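Local coordinates for protein paenibacillus xanthan lyase (Paenibacillus, PDB 6F2P) that cleaves the bacterial polysaccharide xanthan as a calcium-containing lyase, probably by beta-elimination as in other family 8 polysaccharide lyases, at residues N53-L57 / S103-M108; E574-W580 / T593-F599; I833-N839 / L874-T880. All coordinates share one frame; numbering follows the deposited sequence.

Contact 1: residues N53-L57 / S103-M108; sequences NRNRL and SGLDWM
Arg54 lays its aliphatic stem across the indole of Trp107 and ends at Ser103, one turn earlier on helix 95-111. From CB, CG is set between the backbone N and the carbonyl carbon (chi1 68°), and this puts it over the five-membered ring, 4.1 Å from Arg54 CG to the Trp107 ring centroid, in a CH-pi contact. The chain then runs extended through CD, and Arg54 NE passes over the same ring system, 3.6 Å from Trp107 CD1. The guanidinium is not stacked on the indole, for the two planes stand 67° apart. At its tip Arg54 NH2 reaches Ser103 OG at 2.7 Å, a weak bond with an N-H...O angle of only 125°, while NH1 is held more firmly by the carbonyl of Leu49.

Leu57 joins Arg54 on the same side of the indole: its CD2 stands above the rim of the ring, 3.8 Å from Trp107 CE3, and CD1 rests against the backbone of Gly104, 3.7 Å from Gly104 O. The backbone of Arg54 and Asn55 borders the benzo end, Asn55 O lying 3.4 Å from Trp107 CH2. Beyond the ring, one water donates to Arg54 O (3.1 Å) and accepts from Trp107 NE1 (3.2 Å). With an alanine in place of Trp107, Arg54 CG and Leu57 CD2 are likely to lose their shared surface, and the water its N-H donor. The loop between helices 28-46 and 68-85 of the alpha-helical domain is thus fastened to helix 95-111 by side-chain carbons and backbone packed round one indole, with a weak bond and a water as polar links.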
loop_
_atom_site.group_PDB
_atom_site.type_symbol
_atom_site.label_atom_id
_atom_site.label_comp_id
_atom_site.label_asym_id
_atom_site.label_seq_id
_atom_site.Cartn_x
_atom_site.Cartn_y
_atom_site.Cartn_z
ATOM N N ASN A 53 26.727 19.195 -51.858
ATOM C CA ASN A 53 27.913 18.593 -51.270
ATOM C C ASN A 53 27.823 18.318 -49.761
ATOM O O ASN A 53 28.694 17.652 -49.201
ATOM C CB ASN A 53 29.105 19.512 -51.529
ATOM C CG ASN A 53 28.921 20.896 -50.901
ATOM O OD1 ASN A 53 27.897 21.559 -51.102
ATOM N ND2 ASN A 53 29.910 21.324 -50.120
ATOM N N ARG A 54 26.786 18.835 -49.107
ATOM C CA ARG A 54 26.652 18.735 -47.648
ATOM C C ARG A 54 26.825 17.323 -47.078
ATOM O O ARG A 54 26.602 16.317 -47.768
ATOM C CB ARG A 54 25.308 19.301 -47.192
ATOM C CG ARG A 54 24.115 18.469 -47.627
ATOM C CD ARG A 54 22.825 19.251 -47.510
ATOM N NE ARG A 54 21.791 18.701 -48.378
ATOM C CZ ARG A 54 20.557 19.184 -48.464
ATOM N NH1 ARG A 54 20.206 20.233 -47.732
ATOM N NH2 ARG A 54 19.679 18.620 -49.285
ATOM N N ASN A 55 27.227 17.266 -45.811
ATOM C CA ASN A 55 27.492 16.005 -45.130
ATOM C C ASN A 55 26.519 15.777 -43.978
ATOM O O ASN A 55 26.558 14.745 -43.317
ATOM C CB ASN A 55 28.926 15.983 -44.609
ATOM C CG ASN A 55 29.939 15.860 -45.723
ATOM O OD1 ASN A 55 30.726 16.782 -45.976
ATOM N ND2 ASN A 55 29.924 14.718 -46.406
ATOM N N ARG A 56 25.657 16.766 -43.758
ATOM C CA ARG A 56 24.691 16.794 -42.669
ATOM C C ARG A 56 23.719 17.884 -43.090
ATOM O O ARG A 56 23.981 18.579 -44.077
ATOM C CB ARG A 56 25.375 17.188 -41.360
ATOM C CG ARG A 56 26.017 18.568 -41.427
ATOM C CD ARG A 56 26.902 18.920 -40.230
ATOM N NE ARG A 56 28.060 18.038 -40.108
ATOM C CZ ARG A 56 29.173 18.351 -39.453
ATOM N NH1 ARG A 56 29.302 19.538 -38.875
ATOM N NH2 ARG A 56 30.159 17.470 -39.379
ATOM N N LEU A 57 22.609 18.049 -42.372
ATOM C CA LEU A 57 21.662 19.114 -42.711
ATOM C C LEU A 57 21.746 20.287 -41.745
ATOM O O LEU A 57 21.352 21.404 -42.076
ATOM C CB LEU A 57 20.228 18.588 -42.771
ATOM C CG LEU A 57 19.956 17.461 -43.767
ATOM C CD1 LEU A 57 18.465 17.197 -43.857
ATOM C CD2 LEU A 57 20.535 17.757 -45.147
ATOM N N SER A 103 14.080 18.277 -50.190
ATOM C CA SER A 103 15.466 17.951 -50.507
ATOM C C SER A 103 16.143 17.363 -49.273
ATOM O O SER A 103 16.903 16.394 -49.370
ATOM C CB SER A 103 16.210 19.194 -50.973
ATOM O OG SER A 103 17.610 18.959 -51.013
ATOM N N GLY A 104 15.855 17.953 -48.114
ATOM C CA GLY A 104 16.319 17.412 -46.852
ATOM C C GLY A 104 15.903 15.961 -46.678
ATOM O O GLY A 104 16.725 15.113 -46.329
ATOM N N LEU A 105 14.631 15.666 -46.935
ATOM C CA LEU A 105 14.126 14.300 -46.776
ATOM C C LEU A 105 14.821 13.334 -47.733
ATOM O O LEU A 105 15.204 12.225 -47.354
ATOM C CB LEU A 105 12.611 14.247 -46.981
ATOM C CG LEU A 105 11.732 14.988 -45.971
ATOM C CD1 LEU A 105 10.291 15.006 -46.459
ATOM C CD2 LEU A 105 11.832 14.344 -44.585
ATOM N N ASP A 106 14.999 13.769 -48.972
ATOM C CA ASP A 106 15.614 12.916 -49.969
ATOM C C ASP A 106 17.091 12.731 -49.704
ATOM O O ASP A 106 17.659 11.675 -49.991
ATOM C CB ASP A 106 15.355 13.469 -51.357
ATOM C CG ASP A 106 13.937 13.199 -51.811
ATOM O OD1 ASP A 106 13.428 12.099 -51.483
ATOM O OD2 ASP A 106 13.334 14.074 -52.474
ATOM N N TRP A 107 17.706 13.749 -49.121
ATOM C CA TRP A 107 19.099 13.636 -48.730
ATOM C C TRP A 107 19.237 12.588 -47.631
ATOM O O TRP A 107 20.105 11.710 -47.702
ATOM C CB TRP A 107 19.674 14.981 -48.274
ATOM C CG TRP A 107 21.155 14.900 -48.095
ATOM C CD1 TRP A 107 22.106 15.138 -49.043
ATOM C CD2 TRP A 107 21.857 14.505 -46.910
ATOM N NE1 TRP A 107 23.358 14.926 -48.520
ATOM C CE2 TRP A 107 23.233 14.538 -47.211
ATOM C CE3 TRP A 107 21.455 14.125 -45.622
ATOM C CZ2 TRP A 107 24.212 14.213 -46.269
ATOM C CZ3 TRP A 107 22.433 13.804 -44.687
ATOM C CH2 TRP A 107 23.794 13.855 -45.017
ATOM N N MET A 108 18.375 12.681 -46.617
ATOM C CA MET A 108 18.397 11.714 -45.528
ATOM C C MET A 108 18.205 10.320 -46.106
ATOM O O MET A 108 18.869 9.372 -45.688
ATOM C CB MET A 108 17.314 12.005 -44.485
ATOM C CG MET A 108 17.577 13.214 -43.608
ATOM S SD MET A 108 19.097 13.129 -42.633
ATOM C CE MET A 108 18.660 11.942 -41.367
HETATM O O HOH W 1 25.985 14.578 -50.256
#

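Contact 2: residues E574-W580 / T593-F599; sequences EARSGSW and TLHTRNF
Glu574, Arg576 and Gly578 pair with Phe599, Arg597 and His595 as neighbouring antiparallel strands of a five-stranded sheet, the end of a long-looped hairpin in the super-sandwich domain of this family 8 lyase. Each is a hydrogen-bonded pair, so six backbone bonds join them; Arg576 N to Arg597 O, at 2.7 Å, and Phe599 N to Glu574 O, at 2.9 Å, are among them. Ala575 and Ser577 face Asn598 and Thr596 in the intervening non-hydrogen-bonded pairs, with their side chains on the other side of the sheet.

On the face of Glu574 and Phe599, the stem of Arg576 crosses the aromatic side chain at about a right angle, CD coming to 4.1 Å from Phe599 CD1. A bend at chi3 (60°) then brings the guanidinium to the carboxylate of Glu574, where Arg576 NH1 makes a salt bridge of 2.9 Å with Glu574 OE1, from the syn side but somewhat out of the carboxylate plane. Thr429 O takes the NE hydrogen, and thereby fixes the group from a second direction. Where the strands part, Trp580 CD1 approaches His595 CD2 at 4.0 Å, the two rings meeting obliquely with planes 76° apart.

The next shell holds these rings in place. His425 stacks on His595 and is hydrogen-bonded to Trp580 NE1, while His288, from the alpha-helical domain, meets the Trp580 ring, which puts this end of the hairpin at the junction of the two domains. Asp424 forms a salt bridge with Arg597 NH2. Arg597 NH1 bonds Thr596 O at 2.9 Å, approaching from above the carbonyl, 49° out of its plane.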
loop_
_atom_site.group_PDB
_atom_site.type_symbol
_atom_site.label_atom_id
_atom_site.label_comp_id
_atom_site.label_asym_id
_atom_site.label_seq_id
_atom_site.Cartn_x
_atom_site.Cartn_y
_atom_site.Cartn_z
ATOM N N GLU A 574 16.165 32.356 4.972
ATOM C CA GLU A 574 17.352 32.680 4.190
ATOM C C GLU A 574 17.058 32.699 2.703
ATOM O O GLU A 574 16.041 32.158 2.258
ATOM C CB GLU A 574 18.479 31.688 4.478
ATOM C CG GLU A 574 18.144 30.267 4.095
ATOM C CD GLU A 574 19.337 29.349 4.179
ATOM O OE1 GLU A 574 19.226 28.174 3.769
ATOM O OE2 GLU A 574 20.390 29.804 4.654
ATOM N N ALA A 575 17.950 33.343 1.948
ATOM C CA ALA A 575 17.921 33.304 0.488
ATOM C C ALA A 575 18.851 32.194 0.037
ATOM O O ALA A 575 19.943 32.014 0.589
ATOM C CB ALA A 575 18.361 34.632 -0.102
ATOM N N ARG A 576 18.422 31.429 -0.956
ATOM C CA ARG A 576 19.256 30.334 -1.417
ATOM C C ARG A 576 19.513 30.405 -2.909
ATOM O O ARG A 576 18.641 30.810 -3.680
ATOM C CB ARG A 576 18.649 28.995 -1.017
ATOM C CG ARG A 576 18.675 28.782 0.479
ATOM C CD ARG A 576 18.161 27.423 0.848
ATOM N NE ARG A 576 18.946 26.350 0.247
ATOM C CZ ARG A 576 19.971 25.755 0.847
ATOM N NH1 ARG A 576 20.340 26.144 2.061
ATOM N NH2 ARG A 576 20.622 24.774 0.231
ATOM N N SER A 577 20.730 30.043 -3.303
ATOM C CA SER A 577 21.081 30.011 -4.714
ATOM C C SER A 577 21.543 28.631 -5.112
ATOM O O SER A 577 22.074 27.869 -4.294
ATOM C CB SER A 577 22.147 31.052 -5.057
ATOM O OG SER A 577 21.593 32.355 -5.064
ATOM N N GLY A 578 21.316 28.314 -6.375
ATOM C CA GLY A 578 21.745 27.053 -6.937
ATOM C C GLY A 578 21.258 27.007 -8.363
ATOM O O GLY A 578 20.521 27.903 -8.810
ATOM N N SER A 579 21.662 25.970 -9.080
ATOM C CA SER A 579 21.187 25.769 -10.438
ATOM C C SER A 579 20.722 24.330 -10.611
ATOM O O SER A 579 21.067 23.445 -9.819
ATOM C CB SER A 579 22.288 26.104 -11.455
ATOM O OG SER A 579 23.288 25.104 -11.473
ATOM N N TRP A 580 19.957 24.093 -11.668
ATOM C CA TRP A 580 19.432 22.765 -11.959
ATOM C C TRP A 580 20.510 21.729 -12.235
ATOM O O TRP A 580 20.253 20.527 -12.146
ATOM C CB TRP A 580 18.457 22.845 -13.126
ATOM C CG TRP A 580 17.199 23.489 -12.712
ATOM C CD1 TRP A 580 16.902 24.815 -12.765
ATOM C CD2 TRP A 580 16.066 22.840 -12.133
ATOM N NE1 TRP A 580 15.642 25.033 -12.267
ATOM C CE2 TRP A 580 15.109 23.835 -11.869
ATOM C CE3 TRP A 580 15.762 21.509 -11.823
ATOM C CZ2 TRP A 580 13.869 23.539 -11.316
ATOM C CZ3 TRP A 580 14.541 21.225 -11.271
ATOM C CH2 TRP A 580 13.608 22.232 -11.021
ATOM N N THR A 593 22.368 27.969 -15.311
ATOM C CA THR A 593 21.853 29.269 -14.892
ATOM C C THR A 593 21.491 29.280 -13.409
ATOM O O THR A 593 20.767 28.409 -12.917
ATOM C CB THR A 593 20.625 29.688 -15.703
ATOM O OG1 THR A 593 20.973 29.767 -17.093
ATOM C CG2 THR A 593 20.121 31.042 -15.224
ATOM N N LEU A 594 22.019 30.268 -12.700
ATOM C CA LEU A 594 21.823 30.396 -11.265
ATOM C C LEU A 594 20.469 31.034 -10.957
ATOM O O LEU A 594 19.975 31.867 -11.722
ATOM C CB LEU A 594 22.933 31.258 -10.686
ATOM C CG LEU A 594 23.206 31.161 -9.192
ATOM C CD1 LEU A 594 24.083 29.943 -8.908
ATOM C CD2 LEU A 594 23.851 32.455 -8.703
ATOM N N HIS A 595 19.873 30.625 -9.840
ATOM C CA HIS A 595 18.580 31.138 -9.399
ATOM C C HIS A 595 18.628 31.362 -7.902
ATOM O O HIS A 595 19.292 30.613 -7.175
ATOM C CB HIS A 595 17.473 30.131 -9.691
ATOM C CG HIS A 595 17.345 29.783 -11.136
ATOM N ND1 HIS A 595 16.801 30.644 -12.061
ATOM C CD2 HIS A 595 17.699 28.665 -11.816
ATOM C CE1 HIS A 595 16.821 30.072 -13.254
ATOM N NE2 HIS A 595 17.361 28.871 -13.129
ATOM N N THR A 596 17.913 32.378 -7.435
ATOM C CA THR A 596 17.887 32.661 -6.013
ATOM C C THR A 596 16.461 32.734 -5.503
ATOM O O THR A 596 15.654 33.532 -5.988
ATOM C CB THR A 596 18.634 33.958 -5.655
ATOM O OG1 THR A 596 19.994 33.871 -6.100
ATOM C CG2 THR A 596 18.622 34.157 -4.153
ATOM N N ARG A 597 16.155 31.888 -4.525
ATOM C CA ARG A 597 14.823 31.845 -3.932
ATOM C C ARG A 597 14.888 31.893 -2.408
ATOM O O ARG A 597 15.900 31.509 -1.808
ATOM C CB ARG A 597 14.088 30.594 -4.404
ATOM C CG ARG A 597 13.777 30.610 -5.879
ATOM C CD ARG A 597 12.894 31.799 -6.182
ATOM N NE ARG A 597 12.413 31.797 -7.556
ATOM C CZ ARG A 597 12.943 32.520 -8.536
ATOM N NH1 ARG A 597 13.983 33.315 -8.292
ATOM N NH2 ARG A 597 12.428 32.451 -9.761
ATOM N N ASN A 598 13.809 32.365 -1.788
ATOM C CA ASN A 598 13.751 32.525 -0.331
ATOM C C ASN A 598 12.962 31.426 0.362
ATOM O O ASN A 598 11.923 30.994 -0.134
ATOM C CB ASN A 598 13.158 33.883 0.029
ATOM C CG ASN A 598 13.893 35.029 -0.638
ATOM O OD1 ASN A 598 15.128 35.092 -0.605
ATOM N ND2 ASN A 598 13.138 35.934 -1.270
ATOM N N PHE A 599 13.457 30.980 1.513
ATOM C CA PHE A 599 12.848 29.854 2.216
ATOM C C PHE A 599 12.697 30.076 3.720
ATOM O O PHE A 599 13.554 30.685 4.364
ATOM C CB PHE A 599 13.661 28.574 1.991
ATOM C CG PHE A 599 13.585 28.035 0.594
ATOM C CD1 PHE A 599 14.436 28.507 -0.398
ATOM C CD2 PHE A 599 12.678 27.035 0.273
ATOM C CE1 PHE A 599 14.371 28.000 -1.696
ATOM C CE2 PHE A 599 12.607 26.520 -1.020
ATOM C CZ PHE A 599 13.455 27.005 -2.005
HETATM O O HOH W 2 19.613 26.338 -13.654
#

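Contact 3: residues I833-N839 / L874-T880; sequences IYQLSIN and LFRLKTT
Ile833 O is gripped twice by Thr880. Thr880 N meets Ile833 O almost straight ahead of the carbonyl at 2.8 Å, and OG1 donates to the same Ile833 O at 3.0 Å from above, 69° out of the carbonyl plane. The hydroxyl gets there because OG1 sits between the backbone N and the carbonyl carbon of Thr880 (chi1 56°), so that one residue supplies both donors. From this end the strands run on antiparallel, Gln835 with Lys878 and Ser837 with Arg876 each exchanging two backbone bonds.

Between these pairs the other side chains turn to the opposite face. Leu836 CB packs on Leu877 CD2 at 3.9 Å. Ile838 lies alongside Phe875 with CG1 almost centred over its ring, 4.2 Å from CG1 to the Phe875 centroid and 7° off the normal. Next to the Ile833-Thr880 end, Thr879 CA stands over the face of the Tyr834 ring in a CH-pi contact.

The two strands lie inside a five-stranded sheet of a beta sandwich, and this apolar face packs on strands 857-867 and 891-900 of the second sheet. Such a calcium-binding sandwich is consistent with a carbohydrate-binding module. On the other face Arg876 is held by a salt bridge to Glu808 and a cation-pi contact with Tyr806. Gln835 bends at chi2, bringing NE2 to Leu836 O at 3.2 Å and to the carbonyl of Gly844.

Where strand 832-838 ends, Asn839 N still bonds Leu874 O at 3.1 Å, but the return bond comes from a side chain: Asn839 OD1 accepts from Leu874 N at 3.0 Å.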
loop_
_atom_site.group_PDB
_atom_site.type_symbol
_atom_site.label_atom_id
_atom_site.label_comp_id
_atom_site.label_asym_id
_atom_site.label_seq_id
_atom_site.Cartn_x
_atom_site.Cartn_y
_atom_site.Cartn_z
ATOM N N ILE A 833 12.508 -37.075 7.002
ATOM C CA ILE A 833 12.283 -36.978 8.442
ATOM C C ILE A 833 12.069 -35.516 8.803
ATOM O O ILE A 833 12.928 -34.675 8.536
ATOM C CB ILE A 833 13.490 -37.487 9.253
ATOM C CG1 ILE A 833 13.774 -38.957 8.937
ATOM C CG2 ILE A 833 13.256 -37.276 10.742
ATOM C CD1 ILE A 833 14.956 -39.510 9.679
ATOM N N TYR A 834 10.928 -35.212 9.413
ATOM C CA TYR A 834 10.564 -33.823 9.666
ATOM C C TYR A 834 10.512 -33.432 11.142
ATOM O O TYR A 834 10.227 -34.260 12.008
ATOM C CB TYR A 834 9.257 -33.488 8.950
ATOM C CG TYR A 834 9.450 -33.319 7.459
ATOM C CD1 TYR A 834 9.457 -34.418 6.605
ATOM C CD2 TYR A 834 9.655 -32.060 6.908
ATOM C CE1 TYR A 834 9.650 -34.264 5.241
ATOM C CE2 TYR A 834 9.852 -31.896 5.545
ATOM C CZ TYR A 834 9.851 -32.999 4.719
ATOM O OH TYR A 834 10.042 -32.825 3.369
ATOM N N GLN A 835 10.821 -32.167 11.412
ATOM C CA GLN A 835 10.714 -31.595 12.749
ATOM C C GLN A 835 9.735 -30.432 12.715
ATOM O O GLN A 835 9.926 -29.478 11.963
ATOM C CB GLN A 835 12.074 -31.085 13.237
ATOM C CG GLN A 835 12.001 -30.233 14.505
ATOM C CD GLN A 835 11.847 -31.085 15.751
ATOM O OE1 GLN A 835 12.627 -32.014 15.970
ATOM N NE2 GLN A 835 10.826 -30.788 16.566
ATOM N N LEU A 836 8.687 -30.508 13.523
ATOM C CA LEU A 836 7.713 -29.427 13.605
ATOM C C LEU A 836 8.151 -28.359 14.600
ATOM O O LEU A 836 8.633 -28.666 15.694
ATOM C CB LEU A 836 6.348 -29.970 14.019
ATOM C CG LEU A 836 5.284 -28.922 14.347
ATOM C CD1 LEU A 836 4.763 -28.259 13.074
ATOM C CD2 LEU A 836 4.153 -29.540 15.137
ATOM N N SER A 837 7.995 -27.100 14.208
ATOM C CA SER A 837 8.178 -25.989 15.127
ATOM C C SER A 837 6.968 -25.076 15.019
ATOM O O SER A 837 6.320 -25.015 13.976
ATOM C CB SER A 837 9.467 -25.213 14.827
ATOM O OG SER A 837 9.428 -24.576 13.559
ATOM N N ILE A 838 6.644 -24.384 16.105
ATOM C CA ILE A 838 5.576 -23.402 16.080
ATOM C C ILE A 838 6.147 -22.116 16.624
ATOM O O ILE A 838 6.710 -22.098 17.717
ATOM C CB ILE A 838 4.370 -23.835 16.940
ATOM C CG1 ILE A 838 3.738 -25.107 16.375
ATOM C CG2 ILE A 838 3.334 -22.727 17.005
ATOM C CD1 ILE A 838 2.713 -25.735 17.286
ATOM N N ASN A 839 6.019 -21.043 15.851
ATOM C CA ASN A 839 6.506 -19.735 16.270
ATOM C C ASN A 839 7.973 -19.720 16.707
ATOM O O ASN A 839 8.359 -18.932 17.571
ATOM C CB ASN A 839 5.611 -19.161 17.372
ATOM C CG ASN A 839 4.326 -18.577 16.827
ATOM O OD1 ASN A 839 3.868 -18.947 15.744
ATOM N ND2 ASN A 839 3.747 -17.639 17.564
ATOM N N LEU A 874 2.506 -19.880 13.241
ATOM C CA LEU A 874 3.288 -20.429 12.149
ATOM C C LEU A 874 3.754 -21.852 12.463
ATOM O O LEU A 874 4.571 -22.074 13.362
ATOM C CB LEU A 874 4.481 -19.528 11.833
ATOM C CG LEU A 874 4.178 -18.045 11.619
ATOM C CD1 LEU A 874 5.483 -17.249 11.631
ATOM C CD2 LEU A 874 3.412 -17.833 10.318
ATOM N N PHE A 875 3.215 -22.809 11.713
ATOM C CA PHE A 875 3.596 -24.208 11.829
ATOM C C PHE A 875 4.631 -24.516 10.757
ATOM O O PHE A 875 4.313 -24.537 9.567
ATOM C CB PHE A 875 2.379 -25.114 11.610
ATOM C CG PHE A 875 1.402 -25.143 12.759
ATOM C CD1 PHE A 875 0.783 -23.989 13.200
ATOM C CD2 PHE A 875 1.065 -26.346 13.359
ATOM C CE1 PHE A 875 -0.130 -24.031 14.239
ATOM C CE2 PHE A 875 0.159 -26.396 14.391
ATOM C CZ PHE A 875 -0.443 -25.239 14.833
ATOM N N ARG A 876 5.869 -24.758 11.173
ATOM C CA ARG A 876 6.947 -25.052 10.228
ATOM C C ARG A 876 7.373 -26.519 10.284
ATOM O O ARG A 876 7.602 -27.074 11.365
ATOM C CB ARG A 876 8.156 -24.154 10.498
ATOM C CG ARG A 876 9.410 -24.587 9.772
ATOM C CD ARG A 876 10.571 -23.646 10.049
ATOM N NE ARG A 876 10.229 -22.256 9.763
ATOM C CZ ARG A 876 11.121 -21.300 9.512
ATOM N NH1 ARG A 876 12.416 -21.583 9.499
ATOM N NH2 ARG A 876 10.716 -20.061 9.263
ATOM N N LEU A 877 7.468 -27.144 9.115
ATOM C CA LEU A 877 7.966 -28.512 9.019
ATOM C C LEU A 877 9.320 -28.533 8.301
ATOM O O LEU A 877 9.415 -28.225 7.105
ATOM C CB LEU A 877 6.957 -29.413 8.305
ATOM C CG LEU A 877 5.712 -29.872 9.076
ATOM C CD1 LEU A 877 4.772 -30.583 8.141
ATOM C CD2 LEU A 877 6.073 -30.779 10.251
ATOM N N LYS A 878 10.358 -28.897 9.049
ATOM C CA LYS A 878 11.723 -28.816 8.573
ATOM C C LYS A 878 12.318 -30.193 8.317
ATOM O O LYS A 878 12.292 -31.065 9.192
ATOM C CB LYS A 878 12.585 -28.073 9.590
ATOM C CG LYS A 878 14.054 -27.967 9.192
ATOM C CD LYS A 878 14.894 -27.318 10.285
ATOM C CE LYS A 878 14.955 -28.186 11.536
ATOM N NZ LYS A 878 15.838 -27.595 12.580
ATOM N N THR A 879 12.865 -30.382 7.116
ATOM C CA THR A 879 13.580 -31.605 6.785
ATOM C C THR A 879 14.835 -31.713 7.652
ATOM O O THR A 879 15.650 -30.794 7.686
ATOM C CB THR A 879 13.978 -31.629 5.301
ATOM O OG1 THR A 879 12.803 -31.532 4.487
ATOM C CG2 THR A 879 14.714 -32.916 4.964
ATOM N N THR A 880 14.978 -32.824 8.369
ATOM C CA THR A 880 16.119 -33.003 9.263
ATOM C C THR A 880 16.960 -34.207 8.861
ATOM O O THR A 880 18.033 -34.430 9.422
ATOM C CB THR A 880 15.692 -33.171 10.742
ATOM O OG1 THR A 880 14.775 -34.263 10.861
ATOM C CG2 THR A 880 15.035 -31.910 11.262
#

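In the fold
From the N terminus the three contacts follow one another in series, none enclosing or crossing another. Contact 1 closes a span of 45 residues that includes helix 68-85, tying a connecting loop to helix 95-111 within the alpha-helical domain. Contact 2 closes the much shorter loop of 12 residues between successive strands of the super-sandwich domain, at its border with the helices; its centre lies about 44 Å from that of contact 1. Contact 3 encloses strands 841-848 and 857-867 in a later beta sandwich, its centre about 61 Å from that of contact 2, on the opposite side of the chain's centre. The three thus join segments within separate parts of this elongated chain.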